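Local coordinates for dihydrodipicolinate synthase (Agrobacterium tumefaciens, PDB 3B4U), which probably catalyses the condensation of pyruvate with an aldehyde such as aspartate semialdehyde, working as a TIM-barrel lyase of the dihydrodipicolinate synthase family, at residues V21-D24 / A25-A28; S63-A67 / A68-P72; G173-S176 / H177-R180; I192-E195 / R196-A199; D277-Q280 / I281-A284. One frame throughout, in Å; residues are numbered along the deposited sequence. Where two conformers were deposited one is given.

Contact 1: residues V21-D24 / A25-A28; sequences VDID and AMIA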
loop_
_atom_site.group_PDB
_atom_site.type_symbol
_atom_site.label_atom_id
_atom_site.label_comp_id
_atom_site.label_asym_id
_atom_site.label_seq_id
_atom_site.Cartn_x
_atom_site.Cartn_y
_atom_site.Cartn_z
ATOM N N VAL B 21 -15.113 14.228 -1.634
ATOM C CA VAL B 21 -15.052 14.614 -0.231
ATOM C C VAL B 21 -15.952 15.806 0.029
ATOM O O VAL B 21 -15.940 16.767 -0.725
ATOM C CB VAL B 21 -13.593 14.874 0.174
ATOM C CG1 VAL B 21 -13.508 15.459 1.627
ATOM C CG2 VAL B 21 -12.777 13.593 0.062
ATOM N N ASP B 22 -16.754 15.736 1.083
ATOM C CA ASP B 22 -17.552 16.885 1.549
ATOM C C ASP B 22 -16.688 17.722 2.440
ATOM O O ASP B 22 -16.612 17.531 3.649
ATOM C CB ASP B 22 -18.810 16.398 2.258
ATOM C CG ASP B 22 -19.795 17.499 2.539
ATOM O OD1 ASP B 22 -19.378 18.642 2.711
ATOM O OD2 ASP B 22 -21.006 17.207 2.646
ATOM N N ILE B 23 -15.970 18.646 1.826
ATOM C CA ILE B 23 -14.963 19.386 2.552
ATOM C C ILE B 23 -15.569 20.268 3.652
ATOM O O ILE B 23 -15.012 20.354 4.753
ATOM C CB ILE B 23 -14.076 20.213 1.591
ATOM C CG1 ILE B 23 -12.905 20.841 2.333
ATOM C CG2 ILE B 23 -14.869 21.324 0.875
ATOM C CD1 ILE B 23 -12.001 19.879 3.037
ATOM N N ASP B 24 -16.729 20.871 3.406
ATOM C CA ASP B 24 -17.333 21.683 4.456
ATOM C C ASP B 24 -17.726 20.835 5.649
ATOM O O ASP B 24 -17.502 21.264 6.787
ATOM C CB ASP B 24 -18.564 22.459 3.934
ATOM C CG ASP B 24 -18.216 23.529 2.906
ATOM O OD1 ASP B 24 -17.037 23.907 2.767
ATOM O OD2 ASP B 24 -19.173 24.015 2.262
ATOM N N ALA B 25 -18.314 19.679 5.404
ATOM C CA ALA B 25 -18.692 18.775 6.499
ATOM C C ALA B 25 -17.462 18.289 7.251
ATOM O O ALA B 25 -17.488 18.158 8.490
ATOM C CB ALA B 25 -19.469 17.572 5.974
ATOM N N MET B 26 -16.362 18.077 6.522
ATOM C CA MET B 26 -15.139 17.589 7.141
ATOM C C MET B 26 -14.548 18.620 8.080
ATOM O O MET B 26 -14.146 18.308 9.206
ATOM C CB MET B 26 -14.159 17.188 6.052
ATOM C CG MET B 26 -12.967 16.435 6.562
ATOM S SD MET B 26 -11.871 15.889 5.064
ATOM C CE MET B 26 -10.416 15.078 6.039
ATOM N N ILE B 27 -14.509 19.864 7.609
ATOM C CA ILE B 27 -13.984 20.952 8.412
ATOM C C ILE B 27 -14.871 21.193 9.634
ATOM O O ILE B 27 -14.390 21.415 10.725
ATOM C CB ILE B 27 -13.815 22.223 7.553
ATOM C CG1 ILE B 27 -12.654 21.996 6.586
ATOM C CG2 ILE B 27 -13.599 23.442 8.393
ATOM C CD1 ILE B 27 -12.537 22.989 5.444
ATOM N N ALA B 28 -16.183 21.162 9.444
ATOM C CA ALA B 28 -17.109 21.351 10.573
ATOM C C ALA B 28 -16.947 20.244 11.633
ATOM O O ALA B 28 -16.983 20.513 12.835
ATOM C CB ALA B 28 -18.565 21.432 10.059
#
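Asp22 meets Ala25 in a helix N-cap, a local contact at the start of helix 23-35, which joins strands 6-10 and 40-43 as a beta-alpha-beta unit of the TIM barrel. The capping bond runs from Ala25 N to Asp22 OD1 over 3.1 Å and is nearly straight, with 164° at the hydrogen. The N-H arrives from above the carboxylate, 56° out of its plane. With CG anti to the backbone N (chi1 -169°), the Asp22 carboxylate folds forward over the first turn, where OD1 also lies 3.4 Å from Ala25 CB. Its negative charge probably interacts favourably with the N-terminal end of the helix. The other oxygen, OD2, has a long, weak ion pair with Lys16.

Asp22 grips the helix a second time through its backbone. Its O accepts from Met26 N at 2.9 Å, and the regular helical pattern follows with Ile27 N to Ile23 O, also 2.9 Å. Asp22 is moreover the centre of an inverse gamma turn, just before the helix.

The apolar side chains pack against helix 57-67. Ile23 reaches Ser64, Ile27 reaches Phe65, and the buried Met26 meets Ile61 and Phe65. Within the contact, Ile23 and Ile27 are one helical turn apart, and Ile23 CG1 lies 3.8 Å from Ile27 CD1. The Met26 chain is extended beyond CG, which brings its sulfur against the residue before the cap, with Met26 SD 3.8 Å from Val21 CG1.

Contact 2: residues S63-A67 / A68-P72; sequences SSFIA and AGIAP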
loop_
_atom_site.group_PDB
_atom_site.type_symbol
_atom_site.label_atom_id
_atom_site.label_comp_id
_atom_site.label_asym_id
_atom_site.label_seq_id
_atom_site.Cartn_x
_atom_site.Cartn_y
_atom_site.Cartn_z
ATOM N N SER B 63 -5.215 22.361 2.002
ATOM C CA SER B 63 -5.321 23.769 1.660
ATOM C C SER B 63 -6.647 24.345 2.150
ATOM O O SER B 63 -6.701 25.457 2.678
ATOM C CB SER B 63 -5.175 23.912 0.152
ATOM O OG SER B 63 -5.284 25.270 -0.238
ATOM N N SER B 64 -7.742 23.622 1.958
ATOM C CA SER B 64 -9.046 24.089 2.416
ATOM C C SER B 64 -9.136 24.192 3.936
ATOM O O SER B 64 -9.728 25.147 4.455
ATOM C CB SER B 64 -10.146 23.184 1.898
ATOM O OG SER B 64 -10.267 23.252 0.488
ATOM N N PHE B 65 -8.543 23.237 4.649
ATOM C CA PHE B 65 -8.523 23.326 6.119
ATOM C C PHE B 65 -7.827 24.594 6.565
ATOM O O PHE B 65 -8.304 25.298 7.477
ATOM C CB PHE B 65 -7.768 22.122 6.712
ATOM C CG PHE B 65 -8.665 21.001 7.184
ATOM C CD1 PHE B 65 -9.365 20.215 6.284
ATOM C CD2 PHE B 65 -8.803 20.738 8.552
ATOM C CE1 PHE B 65 -10.210 19.212 6.762
ATOM C CE2 PHE B 65 -9.654 19.758 9.008
ATOM C CZ PHE B 65 -10.363 18.989 8.113
ATOM N N ILE B 66 -6.689 24.888 5.943
ATOM C CA ILE B 66 -5.902 26.057 6.328
ATOM C C ILE B 66 -6.631 27.349 5.950
ATOM O O ILE B 66 -6.683 28.290 6.748
ATOM C CB ILE B 66 -4.483 25.935 5.759
ATOM C CG1 ILE B 66 -3.792 24.756 6.460
ATOM C CG2 ILE B 66 -3.708 27.235 5.964
ATOM C CD1 ILE B 66 -2.427 24.363 5.907
ATOM N N ALA B 67 -7.255 27.391 4.780
ATOM C CA ALA B 67 -8.031 28.574 4.387
ATOM C C ALA B 67 -9.228 28.789 5.300
ATOM O O ALA B 67 -9.619 29.934 5.543
ATOM C CB ALA B 67 -8.480 28.455 2.941
ATOM N N ALA B 68 -9.780 27.712 5.857
ATOM C CA ALA B 68 -10.914 27.764 6.776
ATOM C C ALA B 68 -10.471 28.175 8.196
ATOM O O ALA B 68 -11.284 28.238 9.103
ATOM C CB ALA B 68 -11.640 26.432 6.808
ATOM N N GLY B 69 -9.188 28.341 8.403
ATOM C CA GLY B 69 -8.704 28.940 9.629
ATOM C C GLY B 69 -8.318 28.007 10.735
ATOM O O GLY B 69 -8.009 28.481 11.810
ATOM N N ILE B 70 -8.325 26.708 10.476
ATOM C CA ILE B 70 -7.809 25.771 11.452
ATOM C C ILE B 70 -6.292 25.914 11.469
ATOM O O ILE B 70 -5.641 25.890 10.430
ATOM C CB ILE B 70 -8.262 24.325 11.157
ATOM C CG1 ILE B 70 -9.772 24.204 11.393
ATOM C CG2 ILE B 70 -7.519 23.337 12.069
ATOM C CD1 ILE B 70 -10.393 22.912 10.926
ATOM N N ALA B 71 -5.726 26.111 12.644
ATOM C CA ALA B 71 -4.291 26.334 12.758
ATOM C C ALA B 71 -3.529 25.111 12.259
ATOM O O ALA B 71 -3.835 23.997 12.685
ATOM C CB ALA B 71 -3.931 26.594 14.231
ATOM N N PRO B 72 -2.508 25.290 11.404
ATOM C CA PRO B 72 -1.708 24.139 10.998
ATOM C C PRO B 72 -1.134 23.354 12.181
ATOM O O PRO B 72 -1.017 22.134 12.102
ATOM C CB PRO B 72 -0.606 24.779 10.144
ATOM C CG PRO B 72 -1.225 25.964 9.518
ATOM C CD PRO B 72 -2.180 26.493 10.616
HETATM O O HOH W 1 -5.398 28.358 9.187
#
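Phe65 and Ile70 lie side by side and point the same way, making the tight, buried half of this contact at the C-terminal end of helix 57-67. Ile70 CD1 is 3.6 Å from Phe65 CD2 and 3.8 Å from Phe65 CE2. Both side chains also touch Ile75 of strand 75-79, while Phe65 reaches Ala30 of helix 23-35.

The outer half is looser. Ile66 crosses Pro72 at about a right angle, and their closest atoms, Ile66 CD1 and Pro72 CG, are 4.1 Å apart. A water bridges this side of the turn, donating to both Ile66 O and Ile70 O, and Gly69 is exposed.

The backbone explains how the chain turns. Ala68 N still bonds in the helical manner to Ser64 O at 2.9 Å. Next, Gly69 N donates to Ile66 O at 3.0 Å, and Ile70 N makes a weak bond of 3.3 Å to Phe65 O. Gly69 takes positive phi (94°), a conformation that glycine adopts readily. These two bonds back into the last turn and the positive phi identify a Schellman motif, accompanied by the apolar Phe65-Ile70 contact and turning the chain from helix 57-67 toward strand 75-79.

Contact 3: residues G173-S176 / H177-R180; sequences GNWS and HTER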
loop_
_atom_site.group_PDB
_atom_site.type_symbol
_atom_site.label_atom_id
_atom_site.label_comp_id
_atom_site.label_asym_id
_atom_site.label_seq_id
_atom_site.Cartn_x
_atom_site.Cartn_y
_atom_site.Cartn_z
ATOM N N GLY B 173 -1.816 -3.019 20.034
ATOM C CA GLY B 173 -2.587 -3.739 21.024
ATOM C C GLY B 173 -1.764 -4.797 21.751
ATOM O O GLY B 173 -2.325 -5.718 22.313
ATOM N N ASN B 174 -0.458 -4.626 21.816
ATOM C CA ASN B 174 0.467 -5.591 22.424
ATOM C C ASN B 174 1.163 -4.889 23.568
ATOM O O ASN B 174 2.161 -4.206 23.377
ATOM C CB ASN B 174 1.447 -6.034 21.349
ATOM C CG ASN B 174 2.412 -7.068 21.799
ATOM O OD1 ASN B 174 2.546 -7.309 22.978
ATOM N ND2 ASN B 174 3.148 -7.670 20.847
ATOM N N TRP B 175 0.645 -5.071 24.777
ATOM C CA TRP B 175 1.159 -4.334 25.920
ATOM C C TRP B 175 2.599 -4.619 26.219
ATOM O O TRP B 175 3.348 -3.724 26.637
ATOM C CB TRP B 175 0.298 -4.572 27.166
ATOM C CG TRP B 175 0.812 -3.819 28.340
ATOM C CD1 TRP B 175 1.427 -4.342 29.456
ATOM C CD2 TRP B 175 0.783 -2.418 28.534
ATOM N NE1 TRP B 175 1.785 -3.347 30.309
ATOM C CE2 TRP B 175 1.419 -2.145 29.767
ATOM C CE3 TRP B 175 0.330 -1.349 27.765
ATOM C CZ2 TRP B 175 1.555 -0.859 30.262
ATOM C CZ3 TRP B 175 0.478 -0.077 28.254
ATOM C CH2 TRP B 175 1.115 0.163 29.463
ATOM N N SER B 176 3.046 -5.850 26.006
ATOM C CA SER B 176 4.469 -6.204 26.196
ATOM C C SER B 176 5.353 -5.293 25.377
ATOM O O SER B 176 6.474 -4.981 25.759
ATOM C CB SER B 176 4.759 -7.679 25.860
ATOM O OG SER B 176 4.790 -8.024 24.483
ATOM N N HIS B 177 4.867 -4.949 24.187
ATOM C CA HIS B 177 5.566 -4.022 23.301
ATOM C C HIS B 177 5.431 -2.580 23.800
ATOM O O HIS B 177 6.421 -1.875 23.995
ATOM C CB HIS B 177 4.958 -4.168 21.910
ATOM C CG HIS B 177 5.587 -3.283 20.889
ATOM N ND1 HIS B 177 5.121 -2.031 20.535
ATOM C CD2 HIS B 177 6.690 -3.513 20.140
ATOM C CE1 HIS B 177 5.928 -1.540 19.605
ATOM N NE2 HIS B 177 6.875 -2.419 19.345
ATOM N N THR B 178 4.205 -2.148 24.054
ATOM C CA THR B 178 3.949 -0.781 24.487
ATOM C C THR B 178 4.729 -0.433 25.753
ATOM O O THR B 178 5.274 0.674 25.874
ATOM C CB THR B 178 2.458 -0.560 24.724
ATOM O OG1 THR B 178 1.732 -1.089 23.617
ATOM C CG2 THR B 178 2.132 0.900 24.904
ATOM N N GLU B 179 4.739 -1.353 26.719
ATOM C CA GLU B 179 5.419 -1.072 27.970
ATOM C C GLU B 179 6.930 -0.839 27.770
ATOM O O GLU B 179 7.512 -0.023 28.467
ATOM C CB GLU B 179 5.113 -2.159 29.005
ATOM C CG GLU B 179 5.843 -3.436 28.877
ATOM C CD GLU B 179 5.606 -4.353 30.066
ATOM O OE1 GLU B 179 5.333 -3.823 31.145
ATOM O OE2 GLU B 179 5.695 -5.563 29.893
ATOM N N ARG B 180 7.550 -1.581 26.845
ATOM C CA ARG B 180 8.950 -1.375 26.453
ATOM C C ARG B 180 9.148 -0.057 25.734
ATOM O O ARG B 180 10.150 0.615 25.949
ATOM C CB ARG B 180 9.430 -2.506 25.551
ATOM C CG ARG B 180 9.561 -3.806 26.284
ATOM C CD ARG B 180 9.922 -4.926 25.356
ATOM N NE ARG B 180 11.285 -4.759 24.878
ATOM C CZ ARG B 180 11.668 -4.781 23.607
ATOM N NH1 ARG B 180 10.797 -4.973 22.626
ATOM N NH2 ARG B 180 12.954 -4.612 23.315
HETATM O O HOH W 2 7.447 -6.010 28.188
#
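The indole of Trp175 has Glu179 CB over one face, 3.6 Å above the ring plane and offset toward the rim. This is a CH-pi contact: CB lies 4.0 Å from the centroid of the five-membered ring and 26° off its normal. The benzo side of the indole meets Thr178, whose CB is 3.8 Å from Trp175 CE3. Trp175 CG stands anti to the backbone N (chi1 -180°), which swings the ring along the helix surface to reach both residues. Arg200 adds a cation-pi contact to the indole.

The imidazole of His177 leads away, and its two nitrogens find partners outside the turn. NE2 bonds to Leu149 O, and ND1 makes a weak bond to Asp170 OD2, which also bonds Thr178 OG1.

Asn174 occupies the N-cap position of helix 175-185. Its backbone O accepts from Thr178 N at 3.0 Å and weakly from His177 N at 2.9 Å. Its side-chain OD1 accepts from Ser176 OG, in the modelled conformer, at 2.8 Å. Glu179 N to Trp175 O, 2.8 Å, continues the helix.

The chemistry is thus divided: Glu179 packs by its aliphatic CB on an aromatic face, while OE2 takes a water that also donates to Ser176 O, and OE1 stays near Trp175 NE1 at 3.7 Å. Asp170 bonds Thr178 and, weakly, His177, tying the helix to the end of strand 165-170 in the barrel.

Contact 4: residues I192-E195 / R196-A199; sequences IGDE and RDLA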
loop_
_atom_site.group_PDB
_atom_site.type_symbol
_atom_site.label_atom_id
_atom_site.label_comp_id
_atom_site.label_asym_id
_atom_site.label_seq_id
_atom_site.Cartn_x
_atom_site.Cartn_y
_atom_site.Cartn_z
ATOM N N ILE B 192 -1.056 5.709 22.134
ATOM C CA ILE B 192 -1.524 4.321 22.327
ATOM C C ILE B 192 -2.884 4.147 21.677
ATOM O O ILE B 192 -3.858 4.800 22.026
ATOM C CB ILE B 192 -1.554 3.959 23.830
ATOM C CG1 ILE B 192 -0.138 3.997 24.372
ATOM C CG2 ILE B 192 -2.219 2.588 24.033
ATOM C CD1 ILE B 192 -0.086 3.930 25.902
ATOM N N GLY B 193 -2.926 3.258 20.709
ATOM C CA GLY B 193 -4.147 2.960 19.952
ATOM C C GLY B 193 -5.140 2.065 20.673
ATOM O O GLY B 193 -6.339 2.256 20.546
ATOM N N ASP B 194 -4.688 1.121 21.477
ATOM C CA ASP B 194 -5.583 0.142 22.115
ATOM C C ASP B 194 -6.187 0.754 23.358
ATOM O O ASP B 194 -5.503 1.008 24.338
ATOM C CB ASP B 194 -4.764 -1.102 22.456
ATOM C CG ASP B 194 -5.590 -2.309 22.878
ATOM O OD1 ASP B 194 -6.830 -2.278 22.747
ATOM O OD2 ASP B 194 -4.964 -3.295 23.353
ATOM N N GLU B 195 -7.494 0.998 23.303
ATOM C CA GLU B 195 -8.183 1.746 24.371
ATOM C C GLU B 195 -8.025 1.099 25.728
ATOM O O GLU B 195 -7.892 1.819 26.703
ATOM C CB GLU B 195 -9.674 1.876 24.048
ATOM C CG GLU B 195 -9.964 2.924 23.034
ATOM C CD GLU B 195 -9.711 2.496 21.656
ATOM O OE1 GLU B 195 -9.481 1.265 21.353
ATOM O OE2 GLU B 195 -9.780 3.451 20.820
ATOM N N ARG B 196 -7.998 -0.218 25.808
ATOM C CA ARG B 196 -7.826 -0.863 27.102
ATOM C C ARG B 196 -6.550 -0.487 27.822
ATOM O O ARG B 196 -6.498 -0.515 29.063
ATOM C CB ARG B 196 -7.961 -2.372 27.000
ATOM C CG ARG B 196 -6.857 -2.989 26.297
ATOM C CD ARG B 196 -6.965 -4.527 26.231
ATOM N NE ARG B 196 -6.032 -4.971 25.209
ATOM C CZ ARG B 196 -5.657 -6.213 24.923
ATOM N NH1 ARG B 196 -6.090 -7.231 25.623
ATOM N NH2 ARG B 196 -4.795 -6.407 23.929
ATOM N N ASP B 197 -5.499 -0.126 27.072
ATOM C CA ASP B 197 -4.234 0.270 27.714
ATOM C C ASP B 197 -3.884 1.729 27.602
ATOM O O ASP B 197 -2.828 2.125 28.042
ATOM C CB ASP B 197 -3.103 -0.580 27.189
ATOM C CG ASP B 197 -3.187 -2.021 27.741
ATOM O OD1 ASP B 197 -3.625 -2.254 28.888
ATOM O OD2 ASP B 197 -2.754 -2.889 27.048
ATOM N N LEU B 198 -4.804 2.547 27.091
ATOM C CA LEU B 198 -4.542 3.965 26.905
ATOM C C LEU B 198 -4.321 4.700 28.218
ATOM O O LEU B 198 -3.290 5.313 28.426
ATOM C CB LEU B 198 -5.672 4.593 26.098
ATOM C CG LEU B 198 -5.615 6.121 25.927
ATOM C CD1 LEU B 198 -4.305 6.562 25.311
ATOM C CD2 LEU B 198 -6.833 6.530 25.096
ATOM N N ALA B 199 -5.277 4.612 29.139
ATOM C CA ALA B 199 -5.125 5.339 30.403
ATOM C C ALA B 199 -3.959 4.773 31.209
ATOM O O ALA B 199 -3.170 5.508 31.776
ATOM C CB ALA B 199 -6.447 5.344 31.208
HETATM O O HOH W 3 -2.387 -3.201 24.380
HETATM O O HOH W 4 -9.367 -1.564 23.429
HETATM O O HOH W 5 -7.634 2.749 29.229
#
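Asp194 OD2 is gripped by Arg196 NE at 2.7 Å, by a water, and more weakly by Arg196 NH2. That weak bond is 3.2 Å long, and NH2 makes another, also weak, to Gly173 O. The contact lies where the TIM barrel passes from strand 189-192 into helix 195-203. The NE bond is nearly straight, 165° at the hydrogen, and meets OD2 on the syn side. OD2 sits at the guanidinium edge, in its plane, although the two flat groups are turned 57° apart. The extended Arg196 chain starts with CG between the backbone N and carbonyl carbon (chi1 70°), which brings it across the Asp194 carboxylate.

The water on OD2 also donates to Asp197 OD2. It thereby mediates between two carboxylates whose OD2 atoms are 4.3 Å apart, a proximity probably tempered by Arg196 and by Arg200, which forms a salt bridge with Asp197 OD1. Asp194 OD1 takes a second water, which accepts from Arg196 N. On the backbone, Asp197 N donates to Asp194 O at 3.0 Å.

Leu198 and Ile192 make the apolar part. Leu198 reaches Met224 and Ala225 of helix 218-225 and packs back on the strand end, with Leu198 CD1 4.1 Å from Ile192 CB.

Contact 5: residues D277-Q280 / I281-A284; sequences DRRQ and IEGA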
loop_
_atom_site.group_PDB
_atom_site.type_symbol
_atom_site.label_atom_id
_atom_site.label_comp_id
_atom_site.label_asym_id
_atom_site.label_seq_id
_atom_site.Cartn_x
_atom_site.Cartn_y
_atom_site.Cartn_z
ATOM N N ASP B 277 -27.220 -4.020 10.746
ATOM C CA ASP B 277 -25.992 -3.962 11.536
ATOM C C ASP B 277 -25.794 -2.588 12.168
ATOM O O ASP B 277 -25.276 -2.468 13.276
ATOM C CB ASP B 277 -24.781 -4.283 10.664
ATOM C CG ASP B 277 -24.653 -5.748 10.354
ATOM O OD1 ASP B 277 -25.354 -6.556 10.986
ATOM O OD2 ASP B 277 -23.793 -6.076 9.514
ATOM N N ARG B 278 -26.232 -1.545 11.487
ATOM C CA ARG B 278 -26.220 -0.211 12.075
ATOM C C ARG B 278 -27.065 -0.167 13.337
ATOM O O ARG B 278 -26.679 0.438 14.328
ATOM C CB ARG B 278 -26.693 0.857 11.078
ATOM C CG ARG B 278 -27.027 2.194 11.730
ATOM C CD ARG B 278 -26.902 3.397 10.816
ATOM N NE ARG B 278 -27.298 4.633 11.514
ATOM C CZ ARG B 278 -26.997 5.881 11.136
ATOM N NH1 ARG B 278 -27.425 6.917 11.881
ATOM N NH2 ARG B 278 -26.271 6.109 10.044
ATOM N N ARG B 279 -28.226 -0.799 13.305
ATOM C CA ARG B 279 -29.061 -0.811 14.492
ATOM C C ARG B 279 -28.360 -1.547 15.634
ATOM O O ARG B 279 -28.474 -1.145 16.803
ATOM C CB ARG B 279 -30.422 -1.420 14.174
ATOM C CG ARG B 279 -31.276 -0.530 13.247
ATOM C CD ARG B 279 -31.834 0.732 13.915
ATOM N NE ARG B 279 -32.651 0.412 15.095
ATOM C CZ ARG B 279 -33.342 1.295 15.826
ATOM N NH1 ARG B 279 -33.367 2.587 15.511
ATOM N NH2 ARG B 279 -34.033 0.866 16.878
ATOM N N GLN B 280 -27.616 -2.595 15.333
ATOM C CA GLN B 280 -26.876 -3.314 16.376
ATOM C C GLN B 280 -25.775 -2.428 16.969
ATOM O O GLN B 280 -25.568 -2.383 18.196
ATOM C CB GLN B 280 -26.291 -4.600 15.813
ATOM C CG GLN B 280 -27.318 -5.617 15.327
ATOM C CD GLN B 280 -26.678 -6.856 14.743
ATOM O OE1 GLN B 280 -25.795 -7.455 15.361
ATOM N NE2 GLN B 280 -27.143 -7.268 13.558
ATOM N N ILE B 281 -25.082 -1.693 16.108
ATOM C CA ILE B 281 -24.012 -0.799 16.559
ATOM C C ILE B 281 -24.564 0.333 17.419
ATOM O O ILE B 281 -24.056 0.628 18.503
ATOM C CB ILE B 281 -23.308 -0.240 15.341
ATOM C CG1 ILE B 281 -22.465 -1.330 14.682
ATOM C CG2 ILE B 281 -22.406 0.953 15.700
ATOM C CD1 ILE B 281 -22.012 -0.967 13.257
ATOM N N GLU B 282 -25.655 0.922 16.970
ATOM C CA GLU B 282 -26.290 1.988 17.740
ATOM C C GLU B 282 -26.781 1.464 19.083
ATOM O O GLU B 282 -26.639 2.134 20.092
ATOM C CB GLU B 282 -27.433 2.618 16.939
ATOM C CG GLU B 282 -26.945 3.373 15.688
ATOM C CD GLU B 282 -28.036 3.672 14.696
ATOM O OE1 GLU B 282 -29.180 3.277 14.926
ATOM O OE2 GLU B 282 -27.724 4.305 13.669
ATOM N N GLY B 283 -27.314 0.256 19.097
ATOM C CA GLY B 283 -27.805 -0.337 20.336
ATOM C C GLY B 283 -26.686 -0.582 21.335
ATOM O O GLY B 283 -26.852 -0.340 22.539
ATOM N N ALA B 284 -25.549 -1.082 20.844
ATOM C CA ALA B 284 -24.384 -1.307 21.698
ATOM C C ALA B 284 -23.903 0.014 22.315
ATOM O O ALA B 284 -23.571 0.080 23.511
ATOM C CB ALA B 284 -23.306 -1.936 20.932
#
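Glu282 reaches back one helical turn to Arg278 and can be followed outward from CB, which lies 3.5 Å from Arg278 O. CG presses closer to the same carbonyl oxygen, at 3.2 Å. With CG beside the backbone N (chi1 -66°) and the chain extended beyond it, the carboxylate is carried across the Arg278 side chain, CD lying 3.5 Å from Arg278 CG. OE1 comes 3.8 Å from Arg279 CD. As modelled, OE2 falls at the edge of the Arg278 guanidinium, but OE2 and NE are impossibly close and their places unsure, so the salt bridge is plausible and its geometry doubtful.

The backbone beneath is sound helix 275-289. Glu282 N donates to Arg278 O at 2.9 Å with 168° at the hydrogen, and Ile281 N to Asp277 O likewise at 2.9 Å. Ile281 CG1 lies 3.3 Å from Asp277 O, and its side chain packs on Leu253 of helix 246-258 and on Leu241 and Phe244. Glu282 also touches His256.

Arg279 NH1 is 4.3 Å from Glu282 OE1, which lies well out of the guanidinium plane, so only charge acts there. The two nearby arginine charges would probably favour the glutamate anion, though the short Arg278 contact cannot itself be weighed.

Overall arrangement
Contacts 1 to 5 follow one another along the chain without overlap. Two pairs form. Contacts 1 and 2, with centres about 12 Å apart, touch where helix 23-35 packs on helix 57-67, Ile27 CD1 lying 3.8 Å from Ala68 CB. Contacts 3 and 4, about 10 Å between centres, touch where helix 175-185 borders the start of helix 195-203. The pairs lie on opposite sides of the chain's centre, contacts 1 and 3 being about 36 Å apart between centres. Both are packings of neighbouring helices in the layer round the parallel eight-stranded barrel. Contact 5, in helix 275-289 after the last strand, touches none of them; its nearest atoms are about 14 Å from contacts 1 and 4.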